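Local coordinates for transcriptional regulator, MarR family (Listeria monocytogenes str. 4b, PDB 2QWW), which probably binds DNA as a dimeric transcriptional regulator of the MarR family, most likely acting as a repressor, at residues S26-L39 with L110-A123. Numbering follows the deposited sequence.
Sequences SAGYADQNAASLGL and LSKRSTANAFMYKA
F119, L37 and Y29 have the most surface buried in this contact, in which one long helix packs against two successive helices joined by a short kink at A116-N117. F119 is a knob in a hole formed by Y29, Q32, N33 and S36. CB of Q32 lies over one face of the F119 ring, 4.3 Å from the centroid in a CH-pi contact, while OG of S36 approaches the edge. On the helix 105-115 side, CD2 of L37 sits over the centre of one guanidinium face of R113, 3.3 Å from CZ, and also meets L110. On the helix 118-128 side, the Y29 ring rests its CZ 3.4 Å from CB of A123 and makes an oblique Met-aromatic contact with SE of selenomethionine M120.

Between these two patches, two asparagines illustrate how buried amides can join helices. N33 and N117 stack with their planes 10° apart and run in opposite directions. N33 sends ND2 to O of R113 at 3.1 Å, nearly straight at 178°, because chi1 of -168° swings its amide away from the backbone N. N117 ND2 donates to Y29 O (2.9 Å) from above the carbonyl plane, and its OD1 caps helix 118-128 by accepting from F119 N. A water joins N33 OD1, R113 O and A118 N.

Helix 8-37 thus spans the junction of helices 105-115 and 118-128, with helix 41-52 packed beside A34 and L39, and L16 of the second subunit against M120, consistent with the helical dimerisation region of MarR-family proteins.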
ATOM      1  N   SER A  26       1.363  -3.764   9.199  1.00 37.13           N
ATOM      2  CA  SER A  26      -0.066  -3.726   8.984  1.00 39.18           C
ATOM      3  C   SER A  26      -0.438  -4.568   7.762  1.00 40.00           C
ATOM      4  O   SER A  26      -1.494  -5.172   7.733  1.00 37.93           O
ATOM      5  CB  SER A  26      -0.556  -2.290   8.807  1.00 39.07           C
ATOM      6  OG  SER A  26      -0.294  -1.517   9.963  1.00 46.13           O
ATOM      7  N   ALA A  27       0.431  -4.597   6.754  1.00 41.77           N
ATOM      8  CA  ALA A  27       0.164  -5.388   5.557  1.00 43.15           C
ATOM      9  C   ALA A  27       0.071  -6.891   5.870  1.00 42.94           C
ATOM     10  O   ALA A  27      -0.786  -7.590   5.332  1.00 43.95           O
ATOM     11  CB  ALA A  27       1.227  -5.115   4.499  1.00 43.06           C
ATOM     12  N   GLY A  28       0.943  -7.375   6.744  1.00 43.04           N
ATOM     13  CA  GLY A  28       0.935  -8.782   7.153  1.00 42.83           C
ATOM     14  C   GLY A  28      -0.360  -9.166   7.843  1.00 42.85           C
ATOM     15  O   GLY A  28      -0.874 -10.262   7.616  1.00 43.39           O
ATOM     16  N   TYR A  29      -0.876  -8.278   8.694  1.00 40.14           N
ATOM     17  CA  TYR A  29      -2.156  -8.502   9.369  1.00 40.52           C
ATOM     18  C   TYR A  29      -3.322  -8.407   8.404  1.00 39.91           C
ATOM     19  O   TYR A  29      -4.367  -9.002   8.651  1.00 38.80           O
ATOM     20  CB  TYR A  29      -2.398  -7.509  10.514  1.00 39.29           C
ATOM     21  CG  TYR A  29      -1.579  -7.777  11.744  1.00 41.24           C
ATOM     22  CD1 TYR A  29      -1.835  -8.896  12.531  1.00 40.09           C
ATOM     23  CD2 TYR A  29      -0.558  -6.918  12.136  1.00 40.09           C
ATOM     24  CE1 TYR A  29      -1.093  -9.164  13.652  1.00 39.70           C
ATOM     25  CE2 TYR A  29       0.195  -7.179  13.274  1.00 41.33           C
ATOM     26  CZ  TYR A  29      -0.087  -8.302  14.029  1.00 40.37           C
ATOM     27  OH  TYR A  29       0.639  -8.599  15.162  1.00 41.64           O
ATOM     28  N   ALA A  30      -3.166  -7.587   7.365  1.00 40.52           N
ATOM     29  CA  ALA A  30      -4.162  -7.454   6.297  1.00 40.51           C
ATOM     30  C   ALA A  30      -4.245  -8.781   5.526  1.00 40.51           C
ATOM     31  O   ALA A  30      -5.323  -9.200   5.134  1.00 42.22           O
ATOM     32  CB  ALA A  30      -3.783  -6.302   5.359  1.00 41.21           C
ATOM     33  N   ASP A  31      -3.102  -9.443   5.334  1.00 41.47           N
ATOM     34  CA  ASP A  31      -3.045 -10.767   4.699  1.00 42.22           C
ATOM     35  C   ASP A  31      -3.717 -11.830   5.548  1.00 41.52           C
ATOM     36  O   ASP A  31      -4.397 -12.692   5.009  1.00 41.74           O
ATOM     37  CB  ASP A  31      -1.606 -11.235   4.464  1.00 43.76           C
ATOM     38  CG  ASP A  31      -0.866 -10.401   3.446  1.00 47.89           C
ATOM     39  OD1 ASP A  31      -1.509  -9.664   2.670  1.00 58.86           O
ATOM     40  OD2 ASP A  31       0.380 -10.496   3.424  1.00 59.51           O
ATOM     41  N   GLN A  32      -3.480 -11.810   6.861  1.00 40.74           N
ATOM     42  CA  GLN A  32      -4.141 -12.755   7.761  1.00 40.86           C
ATOM     43  C   GLN A  32      -5.635 -12.560   7.716  1.00 38.18           C
ATOM     44  O   GLN A  32      -6.388 -13.510   7.808  1.00 39.74           O
ATOM     45  CB  GLN A  32      -3.789 -12.529   9.227  1.00 40.47           C
ATOM     46  CG  GLN A  32      -2.397 -12.803   9.673  1.00 45.48           C
ATOM     47  CD  GLN A  32      -2.296 -12.752  11.200  1.00 46.19           C
ATOM     48  OE1 GLN A  32      -3.084 -13.390  11.912  1.00 54.86           O
ATOM     49  NE2 GLN A  32      -1.312 -12.014  11.705  1.00 54.29           N
ATOM     50  N   ASN A  33      -6.054 -11.306   7.675  1.00 35.65           N
ATOM     51  CA  ASN A  33      -7.461 -10.994   7.675  1.00 35.52           C
ATOM     52  C   ASN A  33      -8.099 -11.475   6.375  1.00 36.22           C
ATOM     53  O   ASN A  33      -9.138 -12.093   6.393  1.00 35.15           O
ATOM     54  CB  ASN A  33      -7.642  -9.489   7.837  1.00 34.37           C
ATOM     55  CG  ASN A  33      -9.061  -9.103   8.140  1.00 34.52           C
ATOM     56  OD1 ASN A  33      -9.776  -9.823   8.821  1.00 37.97           O
ATOM     57  ND2 ASN A  33      -9.470  -7.951   7.663  1.00 33.01           N
ATOM     58  N   ALA A  34      -7.455 -11.192   5.249  1.00 38.18           N
ATOM     59  CA  ALA A  34      -7.968 -11.628   3.948  1.00 38.54           C
ATOM     60  C   ALA A  34      -8.170 -13.151   3.951  1.00 37.86           C
ATOM     61  O   ALA A  34      -9.240 -13.621   3.600  1.00 38.59           O
ATOM     62  CB  ALA A  34      -7.034 -11.183   2.817  1.00 37.75           C
ATOM     63  N   ALA A  35      -7.161 -13.890   4.408  1.00 37.35           N
ATOM     64  CA  ALA A  35      -7.221 -15.338   4.524  1.00 37.55           C
ATOM     65  C   ALA A  35      -8.419 -15.806   5.333  1.00 37.44           C
ATOM     66  O   ALA A  35      -9.049 -16.785   4.970  1.00 38.62           O
ATOM     67  CB  ALA A  35      -5.936 -15.865   5.136  1.00 37.74           C
ATOM     68  N   SER A  36      -8.744 -15.085   6.410  1.00 36.77           N
ATOM     69  CA  SER A  36      -9.894 -15.392   7.274  1.00 34.91           C
ATOM     70  C   SER A  36     -11.230 -15.073   6.625  1.00 34.38           C
ATOM     71  O   SER A  36     -12.288 -15.572   7.072  1.00 31.69           O
ATOM     72  CB  SER A  36      -9.797 -14.593   8.583  1.00 37.03           C
ATOM     73  OG  SER A  36     -10.028 -13.206   8.364  1.00 38.47           O
ATOM     74  N   LEU A  37     -11.207 -14.209   5.608  1.00 32.69           N
ATOM     75  CA  LEU A  37     -12.418 -13.858   4.868  1.00 34.42           C
ATOM     76  C   LEU A  37     -12.585 -14.716   3.613  1.00 33.54           C
ATOM     77  O   LEU A  37     -13.583 -14.593   2.902  1.00 33.18           O
ATOM     78  CB  LEU A  37     -12.397 -12.377   4.495  1.00 37.01           C
ATOM     79  CG  LEU A  37     -12.331 -11.421   5.698  1.00 39.90           C
ATOM     80  CD1 LEU A  37     -12.103 -10.008   5.246  1.00 39.33           C
ATOM     81  CD2 LEU A  37     -13.574 -11.515   6.526  1.00 40.01           C
ATOM     82  N   GLY A  38     -11.599 -15.575   3.352  1.00 33.13           N
ATOM     83  CA  GLY A  38     -11.594 -16.480   2.201  1.00 34.25           C
ATOM     84  C   GLY A  38     -11.142 -15.852   0.887  1.00 33.61           C
ATOM     85  O   GLY A  38     -11.214 -16.493  -0.144  1.00 32.73           O
ATOM     86  N   LEU A  39     -10.645 -14.614   0.934  1.00 34.65           N
ATOM     87  CA  LEU A  39     -10.319 -13.866  -0.268  1.00 31.31           C
ATOM     88  C   LEU A  39      -8.892 -13.423  -0.323  1.00 33.21           C
ATOM     89  O   LEU A  39      -8.230 -13.328   0.695  1.00 32.77           O
ATOM     90  CB  LEU A  39     -11.191 -12.629  -0.314  1.00 30.84           C
ATOM     91  CG  LEU A  39     -12.707 -12.844  -0.257  1.00 31.20           C
ATOM     92  CD1 LEU A  39     -13.411 -11.532  -0.082  1.00 38.15           C
ATOM     93  CD2 LEU A  39     -13.188 -13.539  -1.493  1.00 33.01           C
ATOM     94  N   LEU A 110     -18.402  -8.692   4.113  1.00 40.32           N
ATOM     95  CA  LEU A 110     -16.958  -8.975   4.050  1.00 40.72           C
ATOM     96  C   LEU A 110     -16.122  -7.732   3.781  1.00 41.03           C
ATOM     97  O   LEU A 110     -14.975  -7.648   4.244  1.00 41.02           O
ATOM     98  CB  LEU A 110     -16.633 -10.030   2.984  1.00 40.77           C
ATOM     99  CG  LEU A 110     -17.351 -11.372   3.108  1.00 42.01           C
ATOM    100  CD1 LEU A 110     -16.989 -12.262   1.940  1.00 44.86           C
ATOM    101  CD2 LEU A 110     -17.011 -12.038   4.419  1.00 43.11           C
ATOM    102  N   SER A 111     -16.652  -6.799   2.987  1.00 40.45           N
ATOM    103  CA  SER A 111     -15.963  -5.529   2.764  1.00 39.54           C
ATOM    104  C   SER A 111     -15.736  -4.891   4.139  1.00 39.85           C
ATOM    105  O   SER A 111     -14.614  -4.554   4.500  1.00 37.50           O
ATOM    106  CB  SER A 111     -16.803  -4.589   1.904  1.00 39.76           C
ATOM    107  OG  SER A 111     -16.066  -3.418   1.602  1.00 39.52           O
ATOM    108  N   LYS A 112     -16.806  -4.807   4.919  1.00 40.08           N
ATOM    109  CA  LYS A 112     -16.767  -4.261   6.276  1.00 43.52           C
ATOM    110  C   LYS A 112     -15.739  -4.963   7.185  1.00 44.16           C
ATOM    111  O   LYS A 112     -14.977  -4.309   7.905  1.00 43.90           O
ATOM    112  CB  LYS A 112     -18.169  -4.314   6.900  1.00 43.20           C
ATOM    113  CG  LYS A 112     -19.148  -3.313   6.273  1.00 44.58           C
ATOM    114  CD  LYS A 112     -20.585  -3.626   6.611  1.00 44.77           C
ATOM    115  CE  LYS A 112     -21.534  -2.637   5.944  1.00 49.35           C
ATOM    116  NZ  LYS A 112     -22.966  -3.007   6.175  1.00 41.80           N
ATOM    117  N   ARG A 113     -15.703  -6.290   7.134  1.00 44.29           N
ATOM    118  CA  ARG A 113     -14.735  -7.040   7.927  1.00 44.89           C
ATOM    119  C   ARG A 113     -13.306  -6.828   7.410  1.00 45.68           C
ATOM    120  O   ARG A 113     -12.332  -6.979   8.162  1.00 46.94           O
ATOM    121  CB  ARG A 113     -15.110  -8.524   7.967  1.00 45.27           C
ATOM    122  CG  ARG A 113     -16.418  -8.810   8.718  1.00 46.42           C
ATOM    123  CD  ARG A 113     -16.760 -10.292   8.703  1.00 46.54           C
ATOM    124  NE  ARG A 113     -15.637 -11.071   9.216  1.00 48.36           N
ATOM    125  CZ  ARG A 113     -15.502 -12.393   9.118  1.00 51.96           C
ATOM    126  NH1 ARG A 113     -16.421 -13.140   8.513  1.00 51.72           N
ATOM    127  NH2 ARG A 113     -14.412 -12.971   9.625  1.00 51.03           N
ATOM    128  N   SER A 114     -13.168  -6.464   6.137  1.00 45.41           N
ATOM    129  CA  SER A 114     -11.847  -6.181   5.570  1.00 44.55           C
ATOM    130  C   SER A 114     -11.298  -4.827   6.039  1.00 46.02           C
ATOM    131  O   SER A 114     -10.088  -4.667   6.233  1.00 46.05           O
ATOM    132  CB  SER A 114     -11.907  -6.176   4.043  1.00 44.03           C
ATOM    133  OG  SER A 114     -10.608  -5.995   3.502  1.00 46.13           O
ATOM    134  N   THR A 115     -12.181  -3.846   6.210  1.00 47.76           N
ATOM    135  CA  THR A 115     -11.761  -2.499   6.638  1.00 48.41           C
ATOM    136  C   THR A 115     -11.515  -2.448   8.146  1.00 48.03           C
ATOM    137  O   THR A 115     -10.572  -1.790   8.588  1.00 51.23           O
ATOM    138  CB  THR A 115     -12.794  -1.444   6.220  1.00 48.77           C
ATOM    139  OG1 THR A 115     -14.078  -1.774   6.778  1.00 51.42           O
ATOM    140  CG2 THR A 115     -12.903  -1.408   4.711  1.00 47.36           C
ATOM    141  N   ALA A 116     -12.366  -3.133   8.914  1.00 47.15           N
ATOM    142  CA  ALA A 116     -12.217  -3.274  10.358  1.00 45.47           C
ATOM    143  C   ALA A 116     -11.412  -4.553  10.640  1.00 44.94           C
ATOM    144  O   ALA A 116     -11.934  -5.514  11.166  1.00 45.58           O
ATOM    145  CB  ALA A 116     -13.588  -3.351  11.015  1.00 46.73           C
ATOM    146  N   ASN A 117     -10.124  -4.550  10.309  1.00 43.45           N
ATOM    147  CA  ASN A 117      -9.279  -5.739  10.461  1.00 41.12           C
ATOM    148  C   ASN A 117      -9.105  -6.222  11.905  1.00 42.13           C
ATOM    149  O   ASN A 117      -8.284  -5.688  12.643  1.00 41.23           O
ATOM    150  CB  ASN A 117      -7.925  -5.472   9.805  1.00 41.20           C
ATOM    151  CG  ASN A 117      -7.002  -6.662   9.868  1.00 37.64           C
ATOM    152  OD1 ASN A 117      -7.273  -7.639  10.559  1.00 34.66           O
ATOM    153  ND2 ASN A 117      -5.892  -6.583   9.154  1.00 35.44           N
ATOM    154  N   ALA A 118      -9.861  -7.255  12.284  1.00 41.11           N
ATOM    155  CA  ALA A 118      -9.837  -7.787  13.660  1.00 41.54           C
ATOM    156  C   ALA A 118      -8.475  -8.243  14.151  1.00 41.10           C
ATOM    157  O   ALA A 118      -8.213  -8.193  15.350  1.00 41.65           O
ATOM    158  CB  ALA A 118     -10.849  -8.906  13.823  1.00 41.20           C
ATOM    159  N   PHE A 119      -7.609  -8.678  13.241  1.00 40.74           N
ATOM    160  CA  PHE A 119      -6.251  -9.074  13.601  1.00 41.10           C
ATOM    161  C   PHE A 119      -5.331  -7.869  13.883  1.00 40.75           C
ATOM    162  O   PHE A 119      -4.338  -7.996  14.623  1.00 38.25           O
ATOM    163  CB  PHE A 119      -5.623  -9.932  12.492  1.00 42.34           C
ATOM    164  CG  PHE A 119      -6.345 -11.225  12.246  1.00 40.12           C
ATOM    165  CD1 PHE A 119      -5.977 -12.376  12.915  1.00 46.58           C
ATOM    166  CD2 PHE A 119      -7.404 -11.286  11.353  1.00 44.09           C
ATOM    167  CE1 PHE A 119      -6.648 -13.574  12.689  1.00 46.58           C
ATOM    168  CE2 PHE A 119      -8.081 -12.475  11.129  1.00 43.66           C
ATOM    169  CZ  PHE A 119      -7.704 -13.616  11.793  1.00 42.72           C
HETATM  170  N   MSE A 120      -5.629  -6.729  13.261  1.00 38.80           N
HETATM  171  CA  MSE A 120      -4.852  -5.503  13.461  1.00 38.19           C
HETATM  172  C   MSE A 120      -5.267  -4.899  14.785  1.00 38.57           C
HETATM  173  O   MSE A 120      -4.442  -4.379  15.526  1.00 38.52           O
HETATM  174  CB  MSE A 120      -5.145  -4.494  12.340  1.00 40.29           C
HETATM  175  CG  MSE A 120      -4.304  -3.242  12.380  1.00 41.07           C
HETATM  176 SE   MSE A 120      -2.477  -3.695  12.063  0.75 48.95          SE
HETATM  177  CE  MSE A 120      -1.603  -2.376  12.884  1.00 52.25           C
ATOM    178  N   TYR A 121      -6.563  -4.937  15.051  1.00 36.24           N
ATOM    179  CA  TYR A 121      -7.099  -4.445  16.302  1.00 39.62           C
ATOM    180  C   TYR A 121      -6.542  -5.190  17.504  1.00 40.22           C
ATOM    181  O   TYR A 121      -6.064  -4.537  18.437  1.00 41.56           O
ATOM    182  CB  TYR A 121      -8.619  -4.495  16.310  1.00 39.31           C
ATOM    183  CG  TYR A 121      -9.255  -3.303  15.649  1.00 43.13           C
ATOM    184  CD1 TYR A 121      -9.304  -3.189  14.271  1.00 45.60           C
ATOM    185  CD2 TYR A 121      -9.831  -2.291  16.407  1.00 46.38           C
ATOM    186  CE1 TYR A 121      -9.890  -2.103  13.660  1.00 47.47           C
ATOM    187  CE2 TYR A 121     -10.431  -1.198  15.800  1.00 46.26           C
ATOM    188  CZ  TYR A 121     -10.456  -1.114  14.428  1.00 45.23           C
ATOM    189  OH  TYR A 121     -11.029  -0.039  13.803  1.00 47.94           O
ATOM    190  N   LYS A 122      -6.587  -6.526  17.494  1.00 38.85           N
ATOM    191  CA  LYS A 122      -6.035  -7.308  18.604  1.00 38.41           C
ATOM    192  C   LYS A 122      -4.568  -6.956  18.814  1.00 37.72           C
ATOM    193  O   LYS A 122      -4.133  -6.761  19.937  1.00 37.84           O
ATOM    194  CB  LYS A 122      -6.192  -8.813  18.384  1.00 39.37           C
ATOM    195  N   ALA A 123      -3.816  -6.874  17.721  1.00 37.01           N
ATOM    196  CA  ALA A 123      -2.410  -6.475  17.765  1.00 36.55           C
ATOM    197  C   ALA A 123      -2.181  -5.100  18.407  1.00 35.59           C
ATOM    198  O   ALA A 123      -1.226  -4.921  19.159  1.00 35.16           O
ATOM    199  CB  ALA A 123      -1.834  -6.494  16.385  1.00 37.20           C
TER
HETATM  200  O   HOH W   1     -11.644  -8.646  10.235  1.00 28.58           O